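Local coordinates for protein sorbitol dehydrogenase (Gluconobacter oxydans, PDB 5ITG) that probably oxidises D-sorbitol to L-sorbose with a nicotinamide cofactor, as a Rossmann-fold member of the mannitol dehydrogenase family, at residues A[133-138]-A[195-200]; A[167-172]-A[203-208]; A[29-34]-A[162-167]; A[188-193]-A[292-297]; A[174-179]-A[214-219]. All coordinates share one frame; numbering follows the deposited sequence.

Interaction 1: residues A[133-138]-A[195-200]; sequences GGYNIN and GNVARK
Tyr135 and Val197 meet where a loop of the Rossmann domain, following strand 125-128, lies against helix 194-209. The contact is apolar and local: CG1 of Val197 comes obliquely to the root of the tyrosine ring, 3.6 Å from Tyr135 CG, and the two side chains cross at about a right angle. Farther along the ring, Tyr135 CE2 lies 4.1 Å from Ala198 CB, next to the helix backbone. CG1 of Val197 is the branch anti to the backbone N (chi1 173°), and this rotamer carries it out to the ring. The tyrosine's other end is polar: its hydroxyl is hydrogen-bonded to Ser187 OG at the end of strand 184-187 and to Asp189 OD2 in the loop beyond, which ties the far end of the ring to that strand end. A leucine in its place, lacking the hydroxyl, would probably leave the Asp189 carboxylate short of a partner and open a gap beside Val197. One helical turn beyond Val197, at the more exposed side, Lys200 meets Ile137 with the aliphatic part of its chain, while its ammonium group is hydrogen-bonded to Gly142 O. The lysine chain bends at chi3 (-65°), and near that bend Ile137 CD1 touches Lys200 CD at 3.5 Å.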
# COMPACT_ATOMS: atom_id res chain seq x y z
N GLY A 133 3.10 1.47 11.76
CA GLY A 133 3.34 1.88 13.13
C GLY A 133 2.13 1.67 14.01
O GLY A 133 2.24 1.48 15.22
N GLY A 134 0.96 1.69 13.38
CA GLY A 134 -0.28 1.50 14.11
C GLY A 134 -0.46 0.13 14.74
O GLY A 134 -1.28 -0.02 15.64
N TYR A 135 0.29 -0.87 14.29
CA TYR A 135 0.15 -2.21 14.85
C TYR A 135 0.95 -2.42 16.14
O TYR A 135 0.88 -3.49 16.75
CB TYR A 135 0.51 -3.27 13.79
CG TYR A 135 -0.50 -3.32 12.65
CD1 TYR A 135 -0.37 -2.49 11.54
CD2 TYR A 135 -1.63 -4.13 12.74
CE1 TYR A 135 -1.34 -2.45 10.55
CE2 TYR A 135 -2.62 -4.10 11.74
CZ TYR A 135 -2.47 -3.25 10.65
OH TYR A 135 -3.47 -3.17 9.70
N ASN A 136 1.68 -1.39 16.55
CA ASN A 136 2.43 -1.44 17.80
C ASN A 136 3.37 -2.63 17.95
O ASN A 136 3.42 -3.27 19.00
CB ASN A 136 1.45 -1.41 18.98
CG ASN A 136 2.14 -1.40 20.34
OD1 ASN A 136 3.07 -0.64 20.57
ND2 ASN A 136 1.67 -2.25 21.24
N ILE A 137 4.12 -2.94 16.89
CA ILE A 137 5.08 -4.03 16.93
C ILE A 137 6.46 -3.41 17.19
O ILE A 137 6.92 -2.59 16.40
CB ILE A 137 5.16 -4.81 15.60
CG1 ILE A 137 3.80 -5.42 15.27
CG2 ILE A 137 6.23 -5.88 15.68
CD1 ILE A 137 3.23 -6.33 16.34
N ASN A 138 7.09 -3.78 18.29
CA ASN A 138 8.41 -3.24 18.62
C ASN A 138 9.39 -3.63 17.52
O ASN A 138 9.49 -4.79 17.14
CB ASN A 138 8.87 -3.79 19.98
CG ASN A 138 10.23 -3.26 20.40
OD1 ASN A 138 11.25 -3.61 19.81
ND2 ASN A 138 10.25 -2.41 21.42
N GLY A 195 -2.10 -9.69 7.34
CA GLY A 195 -2.96 -10.43 8.24
C GLY A 195 -2.17 -11.03 9.39
O GLY A 195 -2.64 -11.05 10.54
N ASN A 196 -0.97 -11.52 9.09
CA ASN A 196 -0.12 -12.10 10.12
C ASN A 196 0.29 -11.00 11.10
O ASN A 196 0.42 -11.25 12.30
CB ASN A 196 1.12 -12.73 9.49
CG ASN A 196 0.79 -13.96 8.66
OD1 ASN A 196 -0.36 -14.38 8.57
ND2 ASN A 196 1.82 -14.54 8.05
N VAL A 197 0.50 -9.79 10.59
CA VAL A 197 0.87 -8.67 11.45
C VAL A 197 -0.29 -8.38 12.40
O VAL A 197 -0.10 -8.26 13.61
CB VAL A 197 1.17 -7.40 10.62
CG1 VAL A 197 1.38 -6.20 11.54
CG2 VAL A 197 2.42 -7.64 9.75
N ALA A 198 -1.49 -8.26 11.84
CA ALA A 198 -2.68 -8.00 12.62
C ALA A 198 -2.88 -9.10 13.68
O ALA A 198 -3.16 -8.80 14.85
CB ALA A 198 -3.89 -7.95 11.70
N ARG A 199 -2.71 -10.35 13.28
CA ARG A 199 -2.87 -11.48 14.20
C ARG A 199 -1.91 -11.35 15.39
O ARG A 199 -2.31 -11.57 16.54
CB ARG A 199 -2.63 -12.80 13.47
CG ARG A 199 -2.72 -14.03 14.36
CD ARG A 199 -2.70 -15.32 13.55
NE ARG A 199 -1.46 -15.47 12.80
CZ ARG A 199 -1.23 -16.43 11.90
NH1 ARG A 199 -2.17 -17.33 11.63
NH2 ARG A 199 -0.07 -16.48 11.28
N LYS A 200 -0.66 -11.00 15.12
CA LYS A 200 0.34 -10.84 16.17
C LYS A 200 -0.05 -9.73 17.15
O LYS A 200 0.08 -9.89 18.37
CB LYS A 200 1.70 -10.52 15.56
CG LYS A 200 2.79 -10.24 16.59
CD LYS A 200 4.07 -9.75 15.94
CE LYS A 200 4.70 -10.81 15.05
NZ LYS A 200 5.93 -10.28 14.39

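Interaction 2: residues A[167-172]-A[203-208]; sequences YVVEAL and LGYAKA
Val169 of helix 164-177 packs against Tyr205 and Ala206 of helix 194-209, and every atom beyond its CA takes part. Its CB lies 3.7 Å from Tyr205 CD1, already in contact with the ring. From there the side chain forks. CG1 reaches the ring edge in plane, beside Tyr205 CD1 and CE1, while CG2 touches Tyr205 CD1 and lies 4.1 Å from Ala206 CB. The methyl of Ala206 is small enough for the helices to come close here, with Val169 CA and Ala206 CA 6.1 Å apart. Tyr205 reaches the valine because its chi1 of 176° turns the ring away from its own backbone N; helix 149-156 touches the same ring through Val151 and Leu155. Leu213 of helix 211-220 also touches the valine. Replacing Val169 by a glycine would probably open a gap beside Tyr205 and let its ring shift. Val169, Tyr205 and Ala206 are all buried and their meeting is wholly apolar, so at this point the helices meet by shape and exclusion of water rather than by directed bonds.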
# COMPACT_ATOMS: atom_id res chain seq x y z
N TYR A 167 -10.30 -2.04 21.66
CA TYR A 167 -11.66 -2.07 21.14
C TYR A 167 -12.02 -3.42 20.53
O TYR A 167 -13.06 -4.00 20.82
CB TYR A 167 -11.84 -0.99 20.07
CG TYR A 167 -12.20 0.38 20.60
CD1 TYR A 167 -13.48 0.66 21.06
CD2 TYR A 167 -11.25 1.40 20.63
CE1 TYR A 167 -13.82 1.93 21.55
CE2 TYR A 167 -11.58 2.68 21.12
CZ TYR A 167 -12.86 2.93 21.57
OH TYR A 167 -13.19 4.18 22.05
N VAL A 168 -11.14 -3.91 19.66
CA VAL A 168 -11.36 -5.18 18.97
C VAL A 168 -11.41 -6.37 19.92
O VAL A 168 -12.34 -7.17 19.86
CB VAL A 168 -10.27 -5.41 17.89
CG1 VAL A 168 -10.33 -6.84 17.37
CG2 VAL A 168 -10.48 -4.43 16.74
N VAL A 169 -10.41 -6.49 20.78
CA VAL A 169 -10.39 -7.60 21.72
C VAL A 169 -11.54 -7.54 22.73
O VAL A 169 -12.14 -8.57 23.03
CB VAL A 169 -9.02 -7.68 22.43
CG1 VAL A 169 -9.07 -8.68 23.58
CG2 VAL A 169 -7.95 -8.11 21.42
N GLU A 170 -11.86 -6.35 23.24
CA GLU A 170 -12.97 -6.23 24.18
C GLU A 170 -14.27 -6.59 23.46
O GLU A 170 -15.15 -7.24 24.03
CB GLU A 170 -13.05 -4.81 24.75
CG GLU A 170 -14.28 -4.53 25.61
CD GLU A 170 -14.34 -5.36 26.90
OE1 GLU A 170 -13.43 -6.17 27.16
OE2 GLU A 170 -15.32 -5.19 27.65
N ALA A 171 -14.40 -6.16 22.20
CA ALA A 171 -15.61 -6.48 21.44
C ALA A 171 -15.73 -7.99 21.26
O ALA A 171 -16.81 -8.57 21.41
CB ALA A 171 -15.57 -5.78 20.08
N LEU A 172 -14.61 -8.64 20.95
CA LEU A 172 -14.60 -10.08 20.76
C LEU A 172 -14.94 -10.80 22.07
O LEU A 172 -15.65 -11.81 22.06
CB LEU A 172 -13.24 -10.54 20.23
CG LEU A 172 -13.01 -10.16 18.76
CD1 LEU A 172 -11.56 -10.35 18.38
CD2 LEU A 172 -13.93 -11.00 17.88
N LEU A 203 -3.63 -10.68 19.00
CA LEU A 203 -3.49 -11.82 19.90
C LEU A 203 -2.47 -11.47 20.98
O LEU A 203 -2.49 -12.03 22.08
CB LEU A 203 -3.03 -13.08 19.16
CG LEU A 203 -4.01 -13.73 18.17
CD1 LEU A 203 -3.42 -15.04 17.68
CD2 LEU A 203 -5.35 -13.97 18.83
N GLY A 204 -1.56 -10.55 20.65
CA GLY A 204 -0.57 -10.13 21.62
C GLY A 204 -1.27 -9.40 22.75
O GLY A 204 -0.91 -9.57 23.92
N TYR A 205 -2.27 -8.59 22.41
CA TYR A 205 -3.02 -7.85 23.41
C TYR A 205 -3.96 -8.81 24.14
O TYR A 205 -4.08 -8.76 25.37
CB TYR A 205 -3.83 -6.73 22.75
CG TYR A 205 -4.72 -5.96 23.71
CD1 TYR A 205 -5.96 -6.46 24.10
CD2 TYR A 205 -4.31 -4.73 24.23
CE1 TYR A 205 -6.78 -5.75 24.98
CE2 TYR A 205 -5.12 -4.02 25.12
CZ TYR A 205 -6.36 -4.53 25.49
OH TYR A 205 -7.17 -3.83 26.36
N ALA A 206 -4.62 -9.67 23.38
CA ALA A 206 -5.55 -10.64 23.94
C ALA A 206 -4.87 -11.53 24.98
O ALA A 206 -5.44 -11.81 26.03
CB ALA A 206 -6.14 -11.50 22.82
N LYS A 207 -3.65 -11.97 24.68
CA LYS A 207 -2.91 -12.83 25.60
C LYS A 207 -2.67 -12.12 26.93
O LYS A 207 -2.83 -12.71 28.00
CB LYS A 207 -1.57 -13.24 24.99
CG LYS A 207 -0.79 -14.21 25.86
CD LYS A 207 0.58 -14.50 25.27
CE LYS A 207 1.30 -15.55 26.09
NZ LYS A 207 0.48 -16.79 26.19
N ALA A 208 -2.27 -10.86 26.86
CA ALA A 208 -2.02 -10.08 28.06
C ALA A 208 -3.31 -9.88 28.83
O ALA A 208 -3.32 -9.89 30.05
CB ALA A 208 -1.41 -8.73 27.70

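Interaction 3: residues A[29-34]-A[162-167]; sequences VHFGVG and STVFGY
The core between the central sheet of the Rossmann domain and helix 164-177 is filled here by Phe31, at the end of strand 26-31, and by Val164 in the first turn of the helix. Val164 CG2 sits over one face of the Phe31 ring, 3.8 Å from its centroid and 18° off the ring normal, a CH-pi contact displaced somewhat toward CG and CD2. The valine's other methyl, CG1, lies over the centre of the Phe165 ring, so the two branches of Val164 each meet an aromatic face. At the far end of Phe31 the ring tip reaches the helix one turn later, CZ being 3.9 Å from Tyr167 CB; Tyr167 itself runs on toward helix 111-119. Phe31 also packs on Val60 of the neighbouring strand 56-61. The start of the helix is capped by Thr163, the N-cap residue, whose hydroxyl is also hydrogen-bonded to Asp154; within the cap, Gly166 N donates to Thr163 OG1 at 3.0 Å with a fairly straight N-H...O angle of 161°.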
# COMPACT_ATOMS: atom_id res chain seq x y z
N VAL A 29 -17.00 -2.62 10.14
CA VAL A 29 -16.58 -1.47 10.94
C VAL A 29 -15.13 -1.26 10.51
O VAL A 29 -14.33 -2.20 10.52
CB VAL A 29 -16.62 -1.76 12.45
CG1 VAL A 29 -15.82 -0.69 13.20
CG2 VAL A 29 -18.06 -1.75 12.93
N HIS A 30 -14.80 -0.03 10.12
CA HIS A 30 -13.44 0.27 9.67
C HIS A 30 -12.72 1.28 10.55
O HIS A 30 -13.23 2.36 10.81
CB HIS A 30 -13.46 0.83 8.25
CG HIS A 30 -12.10 1.11 7.70
ND1 HIS A 30 -11.28 0.13 7.19
CD2 HIS A 30 -11.39 2.26 7.63
CE1 HIS A 30 -10.12 0.66 6.84
NE2 HIS A 30 -10.16 1.95 7.10
N PHE A 31 -11.52 0.91 10.99
CA PHE A 31 -10.69 1.78 11.82
C PHE A 31 -9.67 2.52 10.94
O PHE A 31 -8.91 1.90 10.21
CB PHE A 31 -9.94 0.95 12.87
CG PHE A 31 -10.77 0.60 14.07
CD1 PHE A 31 -10.97 1.53 15.09
CD2 PHE A 31 -11.36 -0.66 14.19
CE1 PHE A 31 -11.74 1.21 16.22
CE2 PHE A 31 -12.14 -0.98 15.31
CZ PHE A 31 -12.32 -0.04 16.33
N GLY A 32 -9.65 3.84 11.04
CA GLY A 32 -8.72 4.63 10.25
C GLY A 32 -9.30 4.99 8.90
O GLY A 32 -8.96 4.37 7.89
N VAL A 33 -10.18 5.99 8.87
CA VAL A 33 -10.82 6.41 7.63
C VAL A 33 -9.95 7.40 6.85
O VAL A 33 -10.18 8.61 6.87
CB VAL A 33 -12.20 7.05 7.91
CG1 VAL A 33 -12.86 7.49 6.61
CG2 VAL A 33 -13.08 6.05 8.62
N GLY A 34 -8.95 6.86 6.16
CA GLY A 34 -8.05 7.68 5.37
C GLY A 34 -8.38 7.57 3.89
O GLY A 34 -9.28 6.83 3.50
N SER A 162 -9.06 2.65 24.39
CA SER A 162 -8.85 3.76 23.46
C SER A 162 -8.05 3.29 22.24
O SER A 162 -8.00 3.98 21.23
CB SER A 162 -8.09 4.90 24.14
OG SER A 162 -6.75 4.54 24.40
N THR A 163 -7.41 2.12 22.33
CA THR A 163 -6.62 1.62 21.21
C THR A 163 -7.44 0.63 20.38
O THR A 163 -8.39 0.02 20.88
CB THR A 163 -5.33 0.90 21.67
OG1 THR A 163 -5.65 -0.36 22.27
CG2 THR A 163 -4.58 1.76 22.68
N VAL A 164 -7.06 0.48 19.11
CA VAL A 164 -7.77 -0.44 18.23
C VAL A 164 -7.71 -1.83 18.84
O VAL A 164 -8.67 -2.59 18.80
CB VAL A 164 -7.16 -0.44 16.79
CG1 VAL A 164 -5.76 -1.02 16.80
CG2 VAL A 164 -8.07 -1.20 15.84
N PHE A 165 -6.56 -2.17 19.43
CA PHE A 165 -6.38 -3.47 20.05
C PHE A 165 -7.41 -3.66 21.17
O PHE A 165 -8.07 -4.69 21.26
CB PHE A 165 -4.97 -3.57 20.64
CG PHE A 165 -3.91 -3.02 19.75
CD1 PHE A 165 -3.63 -3.62 18.53
CD2 PHE A 165 -3.21 -1.88 20.11
CE1 PHE A 165 -2.66 -3.09 17.68
CE2 PHE A 165 -2.24 -1.35 19.28
CZ PHE A 165 -1.96 -1.96 18.05
N GLY A 166 -7.52 -2.64 22.02
CA GLY A 166 -8.47 -2.70 23.12
C GLY A 166 -9.91 -2.83 22.67
O GLY A 166 -10.67 -3.62 23.22
N TYR A 167 -10.30 -2.04 21.66
CA TYR A 167 -11.66 -2.07 21.14
C TYR A 167 -12.02 -3.42 20.53
O TYR A 167 -13.06 -4.00 20.82
CB TYR A 167 -11.84 -0.99 20.07
CG TYR A 167 -12.20 0.38 20.60
CD1 TYR A 167 -13.48 0.66 21.06
CD2 TYR A 167 -11.25 1.40 20.63
CE1 TYR A 167 -13.82 1.93 21.55
CE2 TYR A 167 -11.58 2.68 21.12
CZ TYR A 167 -12.86 2.93 21.57
OH TYR A 167 -13.19 4.18 22.05

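Interaction 4: residues A[188-193]-A[292-297]; sequences CDNLRH and YVKIRM
Arg192 and Asn190, in the loop after strand 184-187, reach across to Tyr292, Lys294 and Ile295 of helix 288-312, so the contact joins the Rossmann domain to the C-terminal domain. Its closely packed part lies along the helix. Ile295, buried and also resting on Phe384 of helix 377-394, sends CD1 up to the arginine, 3.7 Å from Arg192 NE, the two side chains crossing at about a right angle. Beside it the shaft of Lys294 runs extended from the helix, and its ammonium group is hydrogen-bonded to Val228 O, a backbone carbonyl on strand 226-228.

The outer side is looser. Asn190 comes to the lysine from the exposed side, the two side chains approaching from opposite directions, with Asn190 OD1 2.8 Å from Lys294 NZ. Arg192 bends at chi3 (68°), which brings its guanidinium to the phenol of Tyr292 at the protein surface. The hydroxyl lies at the edge of the guanidinium, in its plane, yet the bond from Arg192 NH2 to Tyr292 OH is weak: 2.8 Å long, but with an N-H...O angle of only 125°. Guanidinium and phenol ring stand 75° apart, close to perpendicular. Nearby, His193 ties the loop again to the start of the helix, through Glu291 and Thr288. Across the domain boundary, then, the contact combines a methyl set against the arginine chain with long polar side chains, and between the two segments Arg192 and Lys294 meet neutral partners.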
# COMPACT_ATOMS: atom_id res chain seq x y z
N CYS A 188 -6.08 -3.77 5.76
CA CYS A 188 -5.96 -3.30 4.38
C CYS A 188 -4.77 -2.36 4.26
O CYS A 188 -4.69 -1.54 3.35
CB CYS A 188 -7.25 -2.62 3.93
SG CYS A 188 -8.57 -3.81 3.56
N ASP A 189 -3.84 -2.50 5.20
CA ASP A 189 -2.61 -1.71 5.18
C ASP A 189 -1.65 -2.41 4.23
O ASP A 189 -1.67 -3.64 4.11
CB ASP A 189 -1.98 -1.65 6.57
CG ASP A 189 -2.58 -0.55 7.43
OD1 ASP A 189 -2.43 0.62 7.06
OD2 ASP A 189 -3.20 -0.86 8.47
N ASN A 190 -0.80 -1.64 3.55
CA ASN A 190 0.15 -2.18 2.59
C ASN A 190 1.43 -2.73 3.25
O ASN A 190 2.48 -2.09 3.23
CB ASN A 190 0.52 -1.11 1.55
CG ASN A 190 1.52 -1.61 0.52
OD1 ASN A 190 1.30 -2.63 -0.13
ND2 ASN A 190 2.62 -0.89 0.36
N LEU A 191 1.31 -3.92 3.81
CA LEU A 191 2.43 -4.57 4.47
C LEU A 191 2.48 -6.02 4.00
O LEU A 191 1.46 -6.59 3.65
CB LEU A 191 2.23 -4.55 5.99
CG LEU A 191 1.94 -3.19 6.63
CD1 LEU A 191 1.57 -3.38 8.10
CD2 LEU A 191 3.17 -2.30 6.49
N ARG A 192 3.67 -6.61 4.01
CA ARG A 192 3.78 -8.00 3.59
C ARG A 192 3.11 -8.86 4.67
O ARG A 192 3.38 -8.70 5.87
CB ARG A 192 5.25 -8.35 3.40
CG ARG A 192 5.87 -7.53 2.27
CD ARG A 192 7.37 -7.65 2.23
NE ARG A 192 7.81 -8.99 1.86
CZ ARG A 192 9.06 -9.41 1.95
NH1 ARG A 192 10.00 -8.59 2.40
NH2 ARG A 192 9.39 -10.65 1.59
N HIS A 193 2.22 -9.75 4.23
CA HIS A 193 1.45 -10.60 5.12
C HIS A 193 0.82 -9.74 6.22
O HIS A 193 1.02 -9.96 7.41
CB HIS A 193 2.34 -11.69 5.72
CG HIS A 193 2.86 -12.65 4.70
ND1 HIS A 193 4.21 -12.83 4.46
CD2 HIS A 193 2.22 -13.46 3.82
CE1 HIS A 193 4.37 -13.70 3.48
NE2 HIS A 193 3.18 -14.11 3.08
N TYR A 292 4.83 -11.29 -4.29
CA TYR A 292 6.10 -11.29 -4.98
C TYR A 292 6.02 -10.78 -6.41
O TYR A 292 7.01 -10.27 -6.93
CB TYR A 292 6.76 -12.68 -4.91
CG TYR A 292 7.43 -12.86 -3.55
CD1 TYR A 292 8.38 -11.94 -3.11
CD2 TYR A 292 7.04 -13.88 -2.69
CE1 TYR A 292 8.92 -12.02 -1.82
CE2 TYR A 292 7.58 -13.97 -1.39
CZ TYR A 292 8.52 -13.03 -0.97
OH TYR A 292 9.03 -13.07 0.31
N VAL A 293 4.86 -10.90 -7.05
CA VAL A 293 4.71 -10.36 -8.40
C VAL A 293 4.84 -8.84 -8.26
O VAL A 293 5.56 -8.18 -9.01
CB VAL A 293 3.33 -10.67 -9.00
CG1 VAL A 293 3.13 -9.84 -10.29
CG2 VAL A 293 3.21 -12.16 -9.31
N LYS A 294 4.14 -8.28 -7.28
CA LYS A 294 4.17 -6.84 -7.04
C LYS A 294 5.58 -6.38 -6.67
O LYS A 294 6.09 -5.39 -7.20
CB LYS A 294 3.19 -6.47 -5.94
CG LYS A 294 3.00 -4.97 -5.77
CD LYS A 294 2.04 -4.70 -4.63
CE LYS A 294 2.08 -3.25 -4.21
NZ LYS A 294 1.39 -3.05 -2.91
N ILE A 295 6.21 -7.11 -5.76
CA ILE A 295 7.56 -6.78 -5.32
C ILE A 295 8.60 -6.86 -6.44
O ILE A 295 9.38 -5.93 -6.66
CB ILE A 295 8.00 -7.72 -4.16
CG1 ILE A 295 7.21 -7.38 -2.89
CG2 ILE A 295 9.50 -7.59 -3.91
CD1 ILE A 295 7.42 -8.40 -1.79
N ARG A 296 8.59 -7.98 -7.16
CA ARG A 296 9.60 -8.20 -8.19
C ARG A 296 9.38 -7.60 -9.57
O ARG A 296 10.31 -7.58 -10.39
CB ARG A 296 9.88 -9.70 -8.30
CG ARG A 296 10.40 -10.32 -6.99
CD ARG A 296 10.69 -11.81 -7.16
NE ARG A 296 11.64 -12.02 -8.24
CZ ARG A 296 11.74 -13.15 -8.94
NH1 ARG A 296 10.96 -14.19 -8.67
NH2 ARG A 296 12.63 -13.22 -9.93
N MSE A 297 8.17 -7.12 -9.83
CA MSE A 297 7.87 -6.48 -11.11
C MSE A 297 7.54 -4.99 -10.94
O MSE A 297 8.17 -4.15 -11.57
CB MSE A 297 6.73 -7.20 -11.83
CG MSE A 297 7.13 -8.57 -12.37
SE MSE A 297 5.75 -9.33 -13.47
CE MSE A 297 5.98 -8.17 -15.02

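Interaction 5: residues A[174-179]-A[214-219]; sequences RRWDAG and AKWIEE
The last turns of helix 164-177 lie beside helix 211-220 with Trp176 CA and Trp216 CA 8.2 Å apart, and the gap is filled by the two indoles. They lie face to face: the five-membered rings are stacked with centroids 3.4 Å apart and planes 13° from parallel. The side chains enter from opposing helices and slide past each other in opposite directions, so each six-membered ring ends up over the partner's CB rather than over its benzene ring. Trp176 CB thus stands 3.5 Å from the centroid of the Trp216 six-membered ring, only 2° off its normal, and Trp216 CB answers from the other side at 3.9 Å from the centroid of the Trp176 six-membered ring. In both residues the first torsion turns CG away from the backbone N, which sends each ring out from its helix toward the other.

The two ring nitrogens, Trp176 NE1 and Trp216 NE1, come within 3.3 Å of each other as a pair of donors, stacked and not bonded. On the far face of the Trp176 ring lies Asp177 OD1, while Trp216 also touches Ala182. After helix 164-177, Gly179 turns to positive phi, with two bonds back into the last turn, a Schellman motif. The arrangement is a face-to-face tryptophan stack joining two helices at the surface of the Rossmann domain.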
# COMPACT_ATOMS: atom_id res chain seq x y z
N ARG A 174 -16.85 -9.69 24.56
CA ARG A 174 -18.28 -9.53 24.78
C ARG A 174 -19.11 -10.41 23.87
O ARG A 174 -20.10 -11.01 24.31
CB ARG A 174 -18.67 -8.06 24.61
CG ARG A 174 -18.00 -7.16 25.63
CD ARG A 174 -18.56 -5.75 25.60
NE ARG A 174 -17.83 -4.88 26.51
CZ ARG A 174 -18.12 -3.60 26.72
NH1 ARG A 174 -19.13 -3.03 26.07
NH2 ARG A 174 -17.39 -2.88 27.56
N ARG A 175 -18.71 -10.50 22.60
CA ARG A 175 -19.43 -11.33 21.64
C ARG A 175 -19.37 -12.79 22.12
O ARG A 175 -20.37 -13.51 22.10
CB ARG A 175 -18.82 -11.20 20.23
CG ARG A 175 -18.99 -9.80 19.61
CD ARG A 175 -18.22 -9.63 18.28
NE ARG A 175 -18.81 -10.37 17.17
CZ ARG A 175 -19.57 -9.84 16.21
NH1 ARG A 175 -19.83 -8.54 16.20
NH2 ARG A 175 -20.09 -10.62 15.27
N TRP A 176 -18.19 -13.20 22.57
CA TRP A 176 -17.99 -14.55 23.06
C TRP A 176 -18.85 -14.84 24.29
O TRP A 176 -19.62 -15.80 24.32
CB TRP A 176 -16.51 -14.76 23.40
CG TRP A 176 -16.17 -16.11 23.97
CD1 TRP A 176 -16.78 -17.30 23.67
CD2 TRP A 176 -15.11 -16.42 24.88
NE1 TRP A 176 -16.15 -18.33 24.34
CE2 TRP A 176 -15.13 -17.81 25.09
CE3 TRP A 176 -14.15 -15.64 25.53
CZ2 TRP A 176 -14.22 -18.45 25.93
CZ3 TRP A 176 -13.24 -16.28 26.37
CH2 TRP A 176 -13.28 -17.67 26.56
N ASP A 177 -18.73 -13.98 25.30
CA ASP A 177 -19.49 -14.14 26.54
C ASP A 177 -21.01 -14.09 26.36
O ASP A 177 -21.73 -14.74 27.11
CB ASP A 177 -19.06 -13.08 27.57
CG ASP A 177 -17.65 -13.34 28.12
OD1 ASP A 177 -17.17 -14.48 28.03
OD2 ASP A 177 -17.03 -12.40 28.66
N ALA A 178 -21.48 -13.34 25.37
CA ALA A 178 -22.92 -13.24 25.13
C ALA A 178 -23.43 -14.32 24.18
O ALA A 178 -24.62 -14.36 23.86
CB ALA A 178 -23.25 -11.86 24.58
N GLY A 179 -22.54 -15.20 23.73
CA GLY A 179 -22.95 -16.26 22.84
C GLY A 179 -22.92 -15.90 21.36
O GLY A 179 -23.46 -16.63 20.53
N ALA A 214 -7.56 -15.15 24.38
CA ALA A 214 -6.70 -15.20 23.20
C ALA A 214 -6.90 -16.54 22.50
O ALA A 214 -6.93 -16.60 21.27
CB ALA A 214 -5.24 -15.04 23.60
N LYS A 215 -7.05 -17.59 23.29
CA LYS A 215 -7.26 -18.92 22.74
C LYS A 215 -8.52 -18.93 21.89
O LYS A 215 -8.52 -19.43 20.76
CB LYS A 215 -7.39 -19.95 23.87
CG LYS A 215 -7.71 -21.36 23.38
CD LYS A 215 -7.94 -22.32 24.54
CE LYS A 215 -8.30 -23.71 24.04
NZ LYS A 215 -7.23 -24.28 23.15
N TRP A 216 -9.60 -18.36 22.43
CA TRP A 216 -10.87 -18.29 21.73
C TRP A 216 -10.77 -17.50 20.43
O TRP A 216 -11.28 -17.92 19.39
CB TRP A 216 -11.95 -17.63 22.60
CG TRP A 216 -13.31 -17.68 21.96
CD1 TRP A 216 -14.14 -18.76 21.86
CD2 TRP A 216 -13.97 -16.61 21.25
NE1 TRP A 216 -15.26 -18.44 21.14
CE2 TRP A 216 -15.18 -17.13 20.75
CE3 TRP A 216 -13.64 -15.28 20.98
CZ2 TRP A 216 -16.07 -16.36 20.00
CZ3 TRP A 216 -14.53 -14.51 20.24
CH2 TRP A 216 -15.73 -15.05 19.75
N ILE A 217 -10.11 -16.34 20.49
CA ILE A 217 -9.98 -15.51 19.29
C ILE A 217 -9.14 -16.23 18.24
O ILE A 217 -9.50 -16.25 17.05
CB ILE A 217 -9.34 -14.15 19.63
CG1 ILE A 217 -10.25 -13.37 20.59
CG2 ILE A 217 -9.14 -13.35 18.34
CD1 ILE A 217 -9.71 -12.01 21.01
N GLU A 218 -8.04 -16.83 18.67
CA GLU A 218 -7.16 -17.56 17.77
C GLU A 218 -7.92 -18.65 17.03
O GLU A 218 -7.67 -18.91 15.85
CB GLU A 218 -6.01 -18.18 18.58
CG GLU A 218 -4.84 -18.73 17.77
CD GLU A 218 -5.17 -20.00 17.00
OE1 GLU A 218 -5.70 -20.96 17.61
OE2 GLU A 218 -4.90 -20.04 15.77
N GLU A 219 -8.88 -19.27 17.71
CA GLU A 219 -9.66 -20.35 17.11
C GLU A 219 -10.88 -19.94 16.31
O GLU A 219 -11.24 -20.61 15.35
CB GLU A 219 -10.10 -21.33 18.20
CG GLU A 219 -8.95 -21.91 19.01
CD GLU A 219 -9.42 -22.84 20.10
OE1 GLU A 219 -10.16 -22.38 21.00
OE2 GLU A 219 -9.06 -24.04 20.07

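In the fold
Interactions 1, 2, 3 and 5 all lie within the Rossmann domain. Helix 164-177 serves three of them: its start meets the sheet in interaction 3, its middle helix 194-209 in interaction 2, its end helix 211-220 in interaction 5. Centres of interactions 2 and 5 are 10 Å apart, and Ala206 CB touches Ala214 CB at 3.7 Å. Phe165 bridges interactions 1 and 3, its CZ 3.2 Å from Gly134 O, and packs with Tyr205 of interaction 2. The centre of interaction 4, which alone reaches the C-terminal domain, is about 31 Å from that of interaction 5, yet Tyr135 CE1 and Leu191 CD1, 3.9 Å apart, connect it to interaction 1. The structure is substrate-free.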